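Local coordinates for iron Transport-associated domain protein (Bacillus anthracis, PDB 4H8Q) that binds heme through a NEAT domain of the secreted hemophore IsdX2 and probably serves in scavenging heme iron from host methemoglobin, at residues Phe92-Val105 against His116-Lys128. The protein carries 1 engineered substitution. Residues are numbered along the deposited sequence; the frame is centred on the assembly and turned at random.
With ZN (zinc ion), chain C; HEM (protoporphyrin IX containing Fe), chain B.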
ATOM      1  N   PHE A  92       5.788   2.201  -4.534  1.00 21.71           N
ATOM      2  CA  PHE A  92       6.361   3.208  -3.654  1.00 20.92           C
ATOM      3  C   PHE A  92       7.589   2.642  -2.971  1.00 22.25           C
ATOM      4  O   PHE A  92       7.793   1.426  -2.935  1.00 23.35           O
ATOM      5  CB  PHE A  92       5.338   3.684  -2.608  1.00 23.55           C
ATOM      6  CG  PHE A  92       4.723   2.565  -1.801  1.00 19.77           C
ATOM      7  CD1 PHE A  92       5.347   2.095  -0.659  1.00 25.13           C
ATOM      8  CD2 PHE A  92       3.524   1.984  -2.192  1.00 20.65           C
ATOM      9  CE1 PHE A  92       4.782   1.071   0.083  1.00 20.99           C
ATOM     10  CE2 PHE A  92       2.953   0.961  -1.454  1.00 21.65           C
ATOM     11  CZ  PHE A  92       3.590   0.503  -0.315  1.00 20.73           C
ATOM     12  N   GLU A  93       8.411   3.533  -2.434  1.00 23.97           N
ATOM     13  CA  GLU A  93       9.646   3.141  -1.783  1.00 27.55           C
ATOM     14  C   GLU A  93       9.415   2.818  -0.319  1.00 29.02           C
ATOM     15  O   GLU A  93       8.581   3.439   0.353  1.00 28.32           O
ATOM     16  CB  GLU A  93      10.670   4.273  -1.894  1.00 30.95           C
ATOM     17  CG  GLU A  93      11.862   3.966  -2.763  1.00 42.46           C
ATOM     18  CD  GLU A  93      12.928   5.041  -2.660  1.00 47.38           C
ATOM     19  OE1 GLU A  93      12.811   6.062  -3.373  1.00 47.81           O
ATOM     20  OE2 GLU A  93      13.873   4.868  -1.855  1.00 49.26           O
ATOM     21  N   ALA A  94      10.144   1.822   0.167  1.00 26.99           N
ATOM     22  CA  ALA A  94      10.187   1.540   1.589  1.00 28.15           C
ATOM     23  C   ALA A  94      11.650   1.596   1.999  1.00 35.28           C
ATOM     24  O   ALA A  94      12.543   1.439   1.166  1.00 36.46           O
ATOM     25  CB  ALA A  94       9.593   0.178   1.878  1.00 30.79           C
ATOM     26  N   ASN A  95      11.902   1.859   3.271  1.00 38.69           N
ATOM     27  CA  ASN A  95      13.271   1.873   3.757  1.00 43.94           C
ATOM     28  C   ASN A  95      13.490   0.669   4.651  1.00 33.01           C
ATOM     29  O   ASN A  95      13.977  -0.373   4.212  1.00 38.55           O
ATOM     30  CB  ASN A  95      13.555   3.170   4.515  1.00 43.64           C
ATOM     31  CG  ASN A  95      13.022   4.398   3.789  1.00 55.95           C
ATOM     32  OD1 ASN A  95      11.896   4.838   4.034  1.00 63.19           O
ATOM     33  ND2 ASN A  95      13.828   4.953   2.886  1.00 61.31           N
ATOM     34  N   ASP A  96      13.110   0.823   5.911  1.00 35.90           N
ATOM     35  CA  ASP A  96      13.204  -0.244   6.882  1.00 33.32           C
ATOM     36  C   ASP A  96      11.940  -1.090   6.786  1.00 28.01           C
ATOM     37  O   ASP A  96      10.861  -0.648   7.186  1.00 31.29           O
ATOM     38  CB  ASP A  96      13.329   0.365   8.282  1.00 34.07           C
ATOM     39  CG  ASP A  96      13.528  -0.672   9.361  1.00 33.94           C
ATOM     40  OD1 ASP A  96      13.444  -1.882   9.063  1.00 33.51           O
ATOM     41  OD2 ASP A  96      13.766  -0.275  10.526  1.00 42.53           O
ATOM     42  N   LEU A  97      12.069  -2.306   6.266  1.00 29.22           N
ATOM     43  CA  LEU A  97      10.919  -3.201   6.127  1.00 27.04           C
ATOM     44  C   LEU A  97      10.343  -3.658   7.471  1.00 29.07           C
ATOM     45  O   LEU A  97       9.274  -4.270   7.522  1.00 27.62           O
ATOM     46  CB  LEU A  97      11.289  -4.422   5.289  1.00 28.91           C
ATOM     47  CG  LEU A  97      11.737  -4.138   3.859  1.00 30.35           C
ATOM     48  CD1 LEU A  97      12.185  -5.422   3.191  1.00 34.09           C
ATOM     49  CD2 LEU A  97      10.616  -3.477   3.070  1.00 33.09           C
ATOM     50  N   PHE A  98      11.053  -3.376   8.558  1.00 28.75           N
ATOM     51  CA  PHE A  98      10.564  -3.751   9.880  1.00 30.52           C
ATOM     52  C   PHE A  98       9.864  -2.593  10.594  1.00 29.55           C
ATOM     53  O   PHE A  98       9.266  -2.774  11.661  1.00 33.31           O
ATOM     54  CB  PHE A  98      11.700  -4.325  10.736  1.00 29.75           C
ATOM     55  CG  PHE A  98      12.259  -5.608  10.199  1.00 33.36           C
ATOM     56  CD1 PHE A  98      13.334  -5.599   9.328  1.00 34.33           C
ATOM     57  CD2 PHE A  98      11.693  -6.822  10.548  1.00 34.41           C
ATOM     58  CE1 PHE A  98      13.843  -6.781   8.827  1.00 36.67           C
ATOM     59  CE2 PHE A  98      12.199  -8.009  10.052  1.00 35.52           C
ATOM     60  CZ  PHE A  98      13.271  -7.989   9.190  1.00 34.86           C
ATOM     61  N   ALA A  99       9.920  -1.410   9.991  1.00 27.48           N
ATOM     62  CA  ALA A  99       9.284  -0.236  10.566  1.00 27.99           C
ATOM     63  C   ALA A  99       7.930   0.008   9.907  1.00 27.99           C
ATOM     64  O   ALA A  99       7.737  -0.320   8.734  1.00 24.41           O
ATOM     65  CB  ALA A  99      10.175   0.980  10.400  1.00 28.53           C
ATOM     66  N   LYS A 100       7.001   0.581  10.662  1.00 24.16           N
ATOM     67  CA  LYS A 100       5.706   0.960  10.110  1.00 20.83           C
ATOM     68  C   LYS A 100       5.894   2.072   9.091  1.00 23.61           C
ATOM     69  O   LYS A 100       6.691   2.997   9.292  1.00 26.31           O
ATOM     70  CB  LYS A 100       4.754   1.430  11.219  1.00 24.14           C
ATOM     71  CG  LYS A 100       4.264   0.322  12.152  1.00 24.09           C
ATOM     72  CD  LYS A 100       3.385   0.900  13.258  1.00 28.76           C
ATOM     73  CE  LYS A 100       2.729  -0.187  14.110  1.00 28.93           C
ATOM     74  NZ  LYS A 100       3.721  -0.981  14.899  1.00 36.04           N
ATOM     75  N   LEU A 101       5.155   1.984   7.994  1.00 18.83           N
ATOM     76  CA  LEU A 101       5.196   3.014   6.968  1.00 20.16           C
ATOM     77  C   LEU A 101       3.875   3.758   7.002  1.00 20.94           C
ATOM     78  O   LEU A 101       2.816   3.140   6.915  1.00 21.88           O
ATOM     79  CB  LEU A 101       5.405   2.373   5.595  1.00 19.64           C
ATOM     80  CG  LEU A 101       5.363   3.315   4.389  1.00 22.86           C
ATOM     81  CD1 LEU A 101       6.478   4.377   4.448  1.00 25.84           C
ATOM     82  CD2 LEU A 101       5.451   2.513   3.103  1.00 26.24           C
ATOM     83  N   ASN A 102       3.928   5.076   7.168  1.00 18.97           N
ATOM     84  CA  ASN A 102       2.711   5.875   7.165  1.00 18.22           C
ATOM     85  C   ASN A 102       2.165   6.046   5.759  1.00 19.77           C
ATOM     86  O   ASN A 102       2.919   6.268   4.811  1.00 20.42           O
ATOM     87  CB  ASN A 102       2.957   7.249   7.775  1.00 21.95           C
ATOM     88  CG  ASN A 102       3.266   7.180   9.251  1.00 25.71           C
ATOM     89  OD1 ASN A 102       2.656   6.403   9.991  1.00 24.27           O
ATOM     90  ND2 ASN A 102       4.220   7.997   9.693  1.00 27.26           N
ATOM     91  N   ALA A 103       0.846   5.952   5.629  1.00 18.15           N
ATOM     92  CA  ALA A 103       0.201   6.149   4.339  1.00 16.78           C
ATOM     93  C   ALA A 103      -1.117   6.881   4.533  1.00 19.16           C
ATOM     94  O   ALA A 103      -1.609   7.016   5.656  1.00 19.50           O
ATOM     95  CB  ALA A 103      -0.027   4.811   3.645  1.00 18.30           C
ATOM     96  N   LYS A 104      -1.668   7.370   3.433  1.00 16.87           N
ATOM     97  CA  LYS A 104      -2.940   8.073   3.447  1.00 17.52           C
ATOM     98  C   LYS A 104      -3.765   7.519   2.308  1.00 19.51           C
ATOM     99  O   LYS A 104      -3.228   7.145   1.257  1.00 19.40           O
ATOM    100  CB  LYS A 104      -2.731   9.567   3.214  1.00 19.62           C
ATOM    101  CG  LYS A 104      -2.090  10.292   4.392  1.00 20.85           C
ATOM    102  CD  LYS A 104      -1.712  11.713   4.014  1.00 20.28           C
ATOM    103  CE  LYS A 104      -1.223  12.488   5.230  1.00 25.90           C
ATOM    104  NZ  LYS A 104      -2.318  12.653   6.237  1.00 28.59           N
ATOM    105  N   VAL A 105      -5.072   7.462   2.511  1.00 16.92           N
ATOM    106  CA  VAL A 105      -5.969   6.946   1.485  1.00 16.71           C
ATOM    107  C   VAL A 105      -7.211   7.831   1.405  1.00 19.71           C
ATOM    108  O   VAL A 105      -7.695   8.329   2.425  1.00 18.72           O
ATOM    109  CB  VAL A 105      -6.339   5.459   1.751  1.00 17.50           C
ATOM    110  CG1 VAL A 105      -7.168   5.301   3.048  1.00 17.26           C
ATOM    111  CG2 VAL A 105      -7.056   4.858   0.550  1.00 21.73           C
ATOM    112  N   HIS A 116     -14.478   9.736   2.320  1.00 19.40           N
ATOM    113  CA  HIS A 116     -13.623   9.965   3.468  1.00 16.81           C
ATOM    114  C   HIS A 116     -12.171   9.917   3.074  1.00 20.22           C
ATOM    115  O   HIS A 116     -11.826   9.372   2.026  1.00 20.14           O
ATOM    116  CB  HIS A 116     -13.851   8.888   4.516  1.00 17.96           C
ATOM    117  CG  HIS A 116     -15.213   8.933   5.126  1.00 21.06           C
ATOM    118  ND1 HIS A 116     -15.505   9.700   6.227  1.00 23.68           N
ATOM    119  CD2 HIS A 116     -16.373   8.333   4.759  1.00 22.71           C
ATOM    120  CE1 HIS A 116     -16.788   9.565   6.529  1.00 22.33           C
ATOM    121  NE2 HIS A 116     -17.334   8.744   5.653  1.00 23.84           N
ATOM    122  N   PHE A 117     -11.319  10.483   3.917  1.00 17.97           N
ATOM    123  CA  PHE A 117      -9.896  10.163   3.810  1.00 17.49           C
ATOM    124  C   PHE A 117      -9.322   9.796   5.179  1.00 18.19           C
ATOM    125  O   PHE A 117      -9.869  10.178   6.220  1.00 19.88           O
ATOM    126  CB  PHE A 117      -9.100  11.253   3.077  1.00 20.33           C
ATOM    127  CG  PHE A 117      -9.277  12.635   3.635  1.00 20.34           C
ATOM    128  CD1 PHE A 117      -8.634  13.015   4.803  1.00 22.25           C
ATOM    129  CD2 PHE A 117     -10.038  13.565   2.954  1.00 20.40           C
ATOM    130  CE1 PHE A 117      -8.784  14.309   5.302  1.00 23.72           C
ATOM    131  CE2 PHE A 117     -10.182  14.854   3.440  1.00 23.20           C
ATOM    132  CZ  PHE A 117      -9.556  15.221   4.615  1.00 21.40           C
ATOM    133  N   TYR A 118      -8.262   8.998   5.176  1.00 17.91           N
ATOM    134  CA  TYR A 118      -7.752   8.406   6.402  1.00 17.23           C
ATOM    135  C   TYR A 118      -6.246   8.326   6.375  1.00 19.39           C
ATOM    136  O   TYR A 118      -5.630   8.248   5.306  1.00 20.18           O
ATOM    137  CB  TYR A 118      -8.240   6.964   6.552  1.00 16.85           C
ATOM    138  CG  TYR A 118      -9.730   6.752   6.539  1.00 17.06           C
ATOM    139  CD1 TYR A 118     -10.484   6.971   7.682  1.00 20.25           C
ATOM    140  CD2 TYR A 118     -10.377   6.297   5.400  1.00 16.36           C
ATOM    141  CE1 TYR A 118     -11.848   6.770   7.685  1.00 21.87           C
ATOM    142  CE2 TYR A 118     -11.756   6.092   5.394  1.00 18.27           C
ATOM    143  CZ  TYR A 118     -12.474   6.317   6.545  1.00 20.02           C
ATOM    144  OH  TYR A 118     -13.836   6.117   6.551  1.00 19.96           O
ATOM    145  N   ASP A 119      -5.662   8.315   7.568  1.00 17.52           N
ATOM    146  CA  ASP A 119      -4.297   7.874   7.759  1.00 16.82           C
ATOM    147  C   ASP A 119      -4.284   6.387   8.119  1.00 20.61           C
ATOM    148  O   ASP A 119      -5.166   5.907   8.826  1.00 18.77           O
ATOM    149  CB  ASP A 119      -3.647   8.685   8.886  1.00 18.72           C
ATOM    150  CG  ASP A 119      -3.494  10.154   8.534  1.00 28.99           C
ATOM    151  OD1 ASP A 119      -3.992  11.009   9.292  1.00 37.27           O
ATOM    152  OD2 ASP A 119      -2.861  10.459   7.511  1.00 33.46           O
ATOM    153  N   VAL A 120      -3.306   5.644   7.615  1.00 16.90           N
ATOM    154  CA  VAL A 120      -3.095   4.268   8.041  1.00 15.99           C
ATOM    155  C   VAL A 120      -1.600   4.003   8.128  1.00 19.74           C
ATOM    156  O   VAL A 120      -0.785   4.817   7.666  1.00 21.60           O
ATOM    157  CB  VAL A 120      -3.683   3.260   7.035  1.00 18.49           C
ATOM    158  CG1 VAL A 120      -5.187   3.383   6.967  1.00 19.29           C
ATOM    159  CG2 VAL A 120      -3.066   3.486   5.644  1.00 17.87           C
ATOM    160  N   GLN A 121      -1.240   2.874   8.730  1.00 18.61           N
ATOM    161  CA  GLN A 121       0.137   2.403   8.698  1.00 20.96           C
ATOM    162  C   GLN A 121       0.229   1.058   8.001  1.00 19.92           C
ATOM    163  O   GLN A 121      -0.644   0.206   8.149  1.00 19.49           O
ATOM    164  CB  GLN A 121       0.727   2.282  10.105  1.00 18.75           C
ATOM    165  CG  GLN A 121       1.143   3.608  10.714  1.00 20.03           C
ATOM    166  CD  GLN A 121      -0.026   4.360  11.295  1.00 22.30           C
ATOM    167  OE1 GLN A 121      -0.721   3.843  12.170  1.00 23.22           O
ATOM    168  NE2 GLN A 121      -0.257   5.579  10.820  1.00 24.78           N
ATOM    169  N   ILE A 122       1.292   0.871   7.229  1.00 16.86           N
ATOM    170  CA  ILE A 122       1.566  -0.429   6.645  1.00 14.59           C
ATOM    171  C   ILE A 122       2.669  -1.096   7.452  1.00 20.09           C
ATOM    172  O   ILE A 122       3.721  -0.497   7.687  1.00 20.49           O
ATOM    173  CB  ILE A 122       2.011  -0.296   5.175  1.00 18.31           C
ATOM    174  CG1 ILE A 122       0.869   0.302   4.350  1.00 19.70           C
ATOM    175  CG2 ILE A 122       2.416  -1.659   4.622  1.00 19.42           C
ATOM    176  CD1 ILE A 122       1.288   0.825   2.962  1.00 22.86           C
ATOM    177  N   GLN A 123       2.427  -2.328   7.883  1.00 18.34           N
ATOM    178  CA  GLN A 123       3.457  -3.103   8.568  1.00 20.04           C
ATOM    179  C   GLN A 123       3.799  -4.324   7.740  1.00 19.23           C
ATOM    180  O   GLN A 123       2.960  -5.194   7.534  1.00 21.23           O
ATOM    181  CB  GLN A 123       3.003  -3.534   9.964  1.00 23.19           C
ATOM    182  CG  GLN A 123       4.086  -4.268  10.741  1.00 23.54           C
ATOM    183  CD  GLN A 123       4.760  -3.377  11.772  1.00 30.30           C
ATOM    184  OE1 GLN A 123       4.173  -3.060  12.810  1.00 27.66           O
ATOM    185  NE2 GLN A 123       5.991  -2.959  11.488  1.00 29.21           N
ATOM    186  N   PHE A 124       5.036  -4.365   7.252  1.00 20.55           N
ATOM    187  CA  PHE A 124       5.539  -5.521   6.527  1.00 19.71           C
ATOM    188  C   PHE A 124       6.034  -6.556   7.521  1.00 24.85           C
ATOM    189  O   PHE A 124       6.431  -6.213   8.641  1.00 25.00           O
ATOM    190  CB  PHE A 124       6.682  -5.116   5.591  1.00 19.82           C
ATOM    191  CG  PHE A 124       6.298  -4.050   4.600  1.00 21.48           C
ATOM    192  CD1 PHE A 124       6.586  -2.725   4.849  1.00 22.97           C
ATOM    193  CD2 PHE A 124       5.640  -4.386   3.423  1.00 23.03           C
ATOM    194  CE1 PHE A 124       6.225  -1.738   3.950  1.00 22.80           C
ATOM    195  CE2 PHE A 124       5.279  -3.404   2.514  1.00 21.57           C
ATOM    196  CZ  PHE A 124       5.577  -2.083   2.780  1.00 21.74           C
ATOM    197  N   ASP A 125       6.005  -7.823   7.115  1.00 21.54           N
ATOM    198  CA  ASP A 125       6.578  -8.891   7.926  1.00 25.13           C
ATOM    199  C   ASP A 125       7.450  -9.783   7.055  1.00 22.46           C
ATOM    200  O   ASP A 125       6.985 -10.794   6.531  1.00 23.96           O
ATOM    201  CB  ASP A 125       5.479  -9.710   8.607  1.00 25.97           C
ATOM    202  CG  ASP A 125       6.037 -10.765   9.544  1.00 32.46           C
ATOM    203  OD1 ASP A 125       7.275 -10.905   9.614  1.00 31.41           O
ATOM    204  OD2 ASP A 125       5.237 -11.461  10.203  1.00 38.37           O
ATOM    205  N   PRO A 126       8.725  -9.400   6.887  1.00 25.54           N
ATOM    206  CA  PRO A 126       9.654 -10.092   5.988  1.00 28.41           C
ATOM    207  C   PRO A 126       9.810 -11.567   6.325  1.00 30.81           C
ATOM    208  O   PRO A 126      10.142 -12.360   5.443  1.00 32.17           O
ATOM    209  CB  PRO A 126      10.975  -9.362   6.229  1.00 30.08           C
ATOM    210  CG  PRO A 126      10.563  -7.997   6.646  1.00 27.05           C
ATOM    211  CD  PRO A 126       9.341  -8.208   7.493  1.00 27.75           C
ATOM    212  N   THR A 127       9.555 -11.927   7.579  1.00 29.40           N
ATOM    213  CA  THR A 127       9.781 -13.288   8.050  1.00 31.03           C
ATOM    214  C   THR A 127       8.609 -14.220   7.751  1.00 30.56           C
ATOM    215  O   THR A 127       8.743 -15.444   7.830  1.00 32.36           O
ATOM    216  CB  THR A 127      10.068 -13.317   9.577  1.00 30.40           C
ATOM    217  OG1 THR A 127       8.839 -13.206  10.305  1.00 37.54           O
ATOM    218  CG2 THR A 127      10.984 -12.179   9.974  1.00 37.96           C
ATOM    219  N   LYS A 128       7.461 -13.651   7.402  1.00 25.85           N
ATOM    220  CA  LYS A 128       6.250 -14.445   7.260  1.00 24.29           C
ATOM    221  C   LYS A 128       6.149 -15.171   5.927  1.00 28.05           C
ATOM    222  O   LYS A 128       6.570 -14.650   4.893  1.00 24.59           O
ATOM    223  CB  LYS A 128       5.014 -13.561   7.453  1.00 26.80           C
ATOM    224  CG  LYS A 128       3.702 -14.325   7.377  1.00 34.38           C
ATOM    225  CD  LYS A 128       2.526 -13.467   7.806  1.00 41.28           C
ATOM    226  CE  LYS A 128       1.299 -14.325   8.083  1.00 50.69           C
ATOM    227  NZ  LYS A 128       0.919 -15.161   6.907  1.00 52.35           N
TER
HETATM  228 ZN    ZN C 202     -14.204  11.004   7.256  1.00 23.34          ZN
HETATM  229  CHA HEM B 201     -13.424   3.295   8.607  1.00 23.25           C
HETATM  230  CHB HEM B 201     -17.340   1.384   6.469  1.00 22.75           C
HETATM  231  CHC HEM B 201     -14.929   1.008   2.258  1.00 22.11           C
HETATM  232  CHD HEM B 201     -10.844   2.355   4.526  1.00 20.78           C
HETATM  233  C1A HEM B 201     -14.688   2.820   8.384  1.00 21.03           C
HETATM  234  C2A HEM B 201     -15.764   2.778   9.358  1.00 20.33           C
HETATM  235  C3A HEM B 201     -16.832   2.243   8.756  1.00 20.30           C
HETATM  236  C4A HEM B 201     -16.485   1.943   7.387  1.00 22.42           C
HETATM  237  CMA HEM B 201     -18.219   1.989   9.384  1.00 21.90           C
HETATM  238  CAA HEM B 201     -15.663   3.246  10.833  1.00 22.49           C
HETATM  239  CBA HEM B 201     -14.760   2.287  11.609  1.00 31.07           C
HETATM  240  CGA HEM B 201     -15.274   0.863  11.583  1.00 35.96           C
HETATM  241  O1A HEM B 201     -16.495   0.653  11.794  1.00 39.74           O
HETATM  242  O2A HEM B 201     -14.471  -0.085  11.376  1.00 36.76           O
HETATM  243  C1B HEM B 201     -17.015   1.099   5.162  1.00 21.91           C
HETATM  244  C2B HEM B 201     -17.893   0.457   4.213  1.00 21.13           C
HETATM  245  C3B HEM B 201     -17.243   0.347   3.057  1.00 20.98           C
HETATM  246  C4B HEM B 201     -15.918   0.923   3.220  1.00 21.95           C
HETATM  247  CMB HEM B 201     -19.328  -0.038   4.509  1.00 20.16           C
HETATM  248  CAB HEM B 201     -17.834  -0.287   1.779  1.00 24.12           C
HETATM  249  CBB HEM B 201     -17.066  -0.470   0.710  1.00 34.63           C
HETATM  250  C1C HEM B 201     -13.604   1.310   2.509  1.00 21.06           C
HETATM  251  C2C HEM B 201     -12.516   1.236   1.551  1.00 19.01           C
HETATM  252  C3C HEM B 201     -11.388   1.609   2.170  1.00 18.40           C
HETATM  253  C4C HEM B 201     -11.718   1.935   3.549  1.00 19.28           C
HETATM  254  CMC HEM B 201     -12.661   0.812   0.068  1.00 22.61           C
HETATM  255  CAC HEM B 201      -9.984   1.683   1.536  1.00 21.28           C
HETATM  256  CBC HEM B 201      -8.984   2.225   2.230  1.00 31.07           C
HETATM  257  C1D HEM B 201     -11.188   2.732   5.803  1.00 18.92           C
HETATM  258  C2D HEM B 201     -10.239   3.246   6.755  1.00 19.12           C
HETATM  259  C3D HEM B 201     -11.027   3.535   8.017  1.00 19.93           C
HETATM  260  C4D HEM B 201     -12.389   3.174   7.711  1.00 19.35           C
HETATM  261  CMD HEM B 201      -8.733   3.452   6.546  1.00 16.31           C
HETATM  262  CAD HEM B 201     -10.482   4.106   9.338  1.00 18.56           C
HETATM  263  CBD HEM B 201     -10.397   3.003  10.382  1.00 20.52           C
HETATM  264  CGD HEM B 201      -9.514   1.875   9.930  1.00 22.70           C
HETATM  265  O1D HEM B 201      -8.342   2.114   9.510  1.00 18.31           O
HETATM  266  O2D HEM B 201      -9.987   0.712  10.014  1.00 19.99           O
HETATM  267  NA  HEM B 201     -15.161   2.307   7.198  1.00 17.31           N
HETATM  268  NB  HEM B 201     -15.815   1.371   4.524  1.00 18.61           N
HETATM  269  NC  HEM B 201     -13.072   1.729   3.714  1.00 17.08           N
HETATM  270  ND  HEM B 201     -12.451   2.703   6.397  1.00 18.38           N
HETATM  271 FE   HEM B 201     -14.177   2.246   5.402  1.00 20.52          FE
HETATM  272  O   HOH W   1       7.031  -2.963   8.594  1.00 27.58           O
HETATM  273  O   HOH W   2      -0.362   8.484   7.829  1.00 30.12           O
HETATM  274  O   HOH W   3     -15.747  11.303   9.013  1.00 30.08           O
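L101, A103 and V105 pair with I122, V120 and Y118 as antiparallel hydrogen-bonded pairs, joining strands 101-105 and 116-125, whose axes run at 140° to each other, into the heme-binding hairpin of the immunoglobulin-like NEAT fold. Side chains alternate across this two-stranded unit. On the face of L101, A103 and V105, the A103 methyl meets V120 CG2 at 3.9 Å, and I122 CD1 reaches F92 CZ from the opposite direction. Farther along, F124 turns its ring edge to L101 CD2 and F92 CE1, while F20 and I18 of strand 14-24 complete this apolar interior. At the other end the same face enters the heme pocket: the Y118 ring lies flat over a pyrrole, with HEM C3D 3.3 Å above its plane, and its hydroxyl is hydrogen-bonded to that of Y114. V105 CG1 borders the ring edge of Y118 and also touches the heme.

The reverse face is polar. K104 and D119 lie side by side, and a bend at chi4 (-65°) brings K104 NZ to the syn lone pair of D119 OD2, 2.6 Å away, in a salt bridge. The amides of N102 and Q121 stand almost perpendicular and share a weak bond; Q121 is held mainly by K26 N and D25, N102 by E68. K100 NZ divides itself between E28 and Q123 OE1. Beyond the paired strands, a water accepts from F124 N and Q123 NE2 and bridges to the 96-99 turn, where P126 CG sits over one face of the F98 ring, 3.9 Å from its centroid.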